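Local coordinates for putative type VI secretion protein (Escherichia coli, PDB 6SK0) that probably forms the trimeric puncturing spike at the tip of the type VI secretion apparatus and carries a phospholipase effector, at residues Q526-H531 with E538-G543. Residues are numbered along the deposited sequence; the frame is centred on the assembly and turned at random.
Sequences QLNLGH and ELRGEG
One face of the His531 imidazole carries Leu539: CD1 lies 3.6 Å from the ring centroid and 15° off the normal, a CH-pi contact over the face. Both residues set CG anti to the backbone N, and the two side chains cross at about a right angle. Tyr521 of the second subunit, another copy of the protein, packs with the ring edge-to-face. Two further flat groups, the Asn528 amide and the Arg540 guanidinium, are turned 74° apart; Asn528 ND2 and Arg540 NH1, both donors, stay 3.8 Å from each other. Glu545 OE1 accepts a hydrogen bond from Asn528 ND2 and forms a salt bridge with Arg540 NH1. Asn528 ND2 also donates to Gln526 OE1 at 3.0 Å, with that oxygen almost in the plane of the Asn528 amide. The backbones join as an antiparallel hydrogen-bonded pair: Gly543 N to Gly530 O is 2.9 Å, on a lone pair, whereas the short Gly530 N to Gly543 O bond, 2.6 Å, arrives from above the carbonyl plane. Gly530 and Gly543 lie where each segment turns a corner, and their backbone angles leave no room for a CB beside the preceding carbonyl O. Just before this corner in sequence, Arg540 and Gly541 face Asn532 in a classic beta bulge. Gly543 also pairs in parallel with a strand of the second subunit, so here the sheet continues across the interface, consistent with the intertwined trimeric beta-helical spike of VgrG proteins.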
loop_
_atom_site.group_PDB
_atom_site.type_symbol
_atom_site.label_atom_id
_atom_site.label_comp_id
_atom_site.label_asym_id
_atom_site.label_seq_id
_atom_site.Cartn_x
_atom_site.Cartn_y
_atom_site.Cartn_z
ATOM N N GLN A 526 5.588 -7.396 31.199
ATOM C CA GLN A 526 4.951 -6.440 32.085
ATOM C C GLN A 526 3.788 -5.751 31.402
ATOM O O GLN A 526 3.762 -5.576 30.183
ATOM C CB GLN A 526 5.924 -5.359 32.565
ATOM C CG GLN A 526 7.239 -5.861 33.062
ATOM C CD GLN A 526 8.125 -4.750 33.546
ATOM O OE1 GLN A 526 8.131 -3.662 32.986
ATOM N NE2 GLN A 526 8.882 -5.015 34.595
ATOM N N LEU A 527 2.835 -5.345 32.223
ATOM C CA LEU A 527 1.864 -4.323 31.877
ATOM C C LEU A 527 2.112 -3.154 32.815
ATOM O O LEU A 527 1.990 -3.292 34.034
ATOM C CB LEU A 527 0.438 -4.840 31.993
ATOM C CG LEU A 527 -0.613 -3.760 31.760
ATOM C CD1 LEU A 527 -0.703 -3.409 30.292
ATOM C CD2 LEU A 527 -1.944 -4.199 32.293
ATOM N N ASN A 528 2.487 -2.018 32.250
ATOM C CA ASN A 528 2.771 -0.809 33.008
ATOM C C ASN A 528 1.728 0.237 32.656
ATOM O O ASN A 528 1.600 0.621 31.490
ATOM C CB ASN A 528 4.180 -0.302 32.717
ATOM C CG ASN A 528 5.236 -1.337 33.015
ATOM O OD1 ASN A 528 5.282 -1.887 34.106
ATOM N ND2 ASN A 528 6.080 -1.619 32.042
ATOM N N LEU A 529 0.980 0.686 33.653
ATOM C CA LEU A 529 -0.074 1.666 33.461
ATOM C C LEU A 529 0.273 2.950 34.191
ATOM O O LEU A 529 0.612 2.922 35.375
ATOM C CB LEU A 529 -1.416 1.133 33.957
ATOM C CG LEU A 529 -1.884 -0.209 33.407
ATOM C CD1 LEU A 529 -3.243 -0.551 33.979
ATOM C CD2 LEU A 529 -1.923 -0.190 31.886
ATOM N N GLY A 530 0.189 4.065 33.486
ATOM C CA GLY A 530 0.284 5.368 34.120
ATOM C C GLY A 530 1.684 5.934 34.067
ATOM O O GLY A 530 2.286 6.009 33.005
ATOM N N HIS A 531 2.187 6.355 35.224
ATOM C CA HIS A 531 3.476 7.031 35.340
ATOM C C HIS A 531 4.554 5.968 35.523
ATOM O O HIS A 531 4.997 5.660 36.626
ATOM C CB HIS A 531 3.441 8.027 36.492
ATOM C CG HIS A 531 4.707 8.800 36.673
ATOM N ND1 HIS A 531 4.927 10.021 36.077
ATOM C CD2 HIS A 531 5.815 8.534 37.400
ATOM C CE1 HIS A 531 6.119 10.468 36.422
ATOM N NE2 HIS A 531 6.679 9.583 37.223
ATOM N N GLU A 538 12.934 6.669 37.938
ATOM C CA GLU A 538 12.862 7.760 36.984
ATOM C C GLU A 538 11.834 7.426 35.913
ATOM O O GLU A 538 11.720 6.274 35.486
ATOM C CB GLU A 538 14.225 8.020 36.349
ATOM C CG GLU A 538 15.245 8.596 37.309
ATOM C CD GLU A 538 14.660 9.660 38.218
ATOM O OE1 GLU A 538 14.404 10.782 37.732
ATOM O OE2 GLU A 538 14.458 9.379 39.419
ATOM N N LEU A 539 11.087 8.436 35.488
ATOM C CA LEU A 539 10.042 8.237 34.500
ATOM C C LEU A 539 10.628 7.674 33.214
ATOM O O LEU A 539 11.517 8.274 32.609
ATOM C CB LEU A 539 9.326 9.556 34.225
ATOM C CG LEU A 539 8.258 9.504 33.133
ATOM C CD1 LEU A 539 7.068 8.673 33.576
ATOM C CD2 LEU A 539 7.824 10.900 32.746
ATOM N N ARG A 540 10.145 6.507 32.812
ATOM C CA ARG A 540 10.537 5.924 31.543
ATOM C C ARG A 540 9.419 5.948 30.516
ATOM O O ARG A 540 9.622 5.480 29.394
ATOM C CB ARG A 540 11.039 4.488 31.740
ATOM C CG ARG A 540 10.087 3.562 32.438
ATOM C CD ARG A 540 10.663 2.166 32.522
ATOM N NE ARG A 540 10.946 1.611 31.205
ATOM C CZ ARG A 540 10.074 0.919 30.481
ATOM N NH1 ARG A 540 8.858 0.689 30.947
ATOM N NH2 ARG A 540 10.419 0.458 29.292
ATOM N N GLY A 541 8.262 6.496 30.856
ATOM C CA GLY A 541 7.168 6.571 29.918
ATOM C C GLY A 541 5.835 6.817 30.584
ATOM O O GLY A 541 5.629 6.439 31.735
ATOM N N GLU A 542 4.925 7.455 29.869
ATOM C CA GLU A 542 3.594 7.728 30.373
ATOM C C GLU A 542 2.571 7.006 29.518
ATOM O O GLU A 542 2.627 7.054 28.287
ATOM C CB GLU A 542 3.294 9.222 30.387
ATOM C CG GLU A 542 4.304 10.045 31.151
ATOM C CD GLU A 542 4.184 11.521 30.847
ATOM O OE1 GLU A 542 3.288 12.176 31.420
ATOM O OE2 GLU A 542 4.978 12.026 30.026
ATOM N N GLY A 543 1.626 6.345 30.183
ATOM C CA GLY A 543 0.544 5.657 29.517
ATOM C C GLY A 543 0.559 4.178 29.845
ATOM O O GLY A 543 0.842 3.782 30.980
#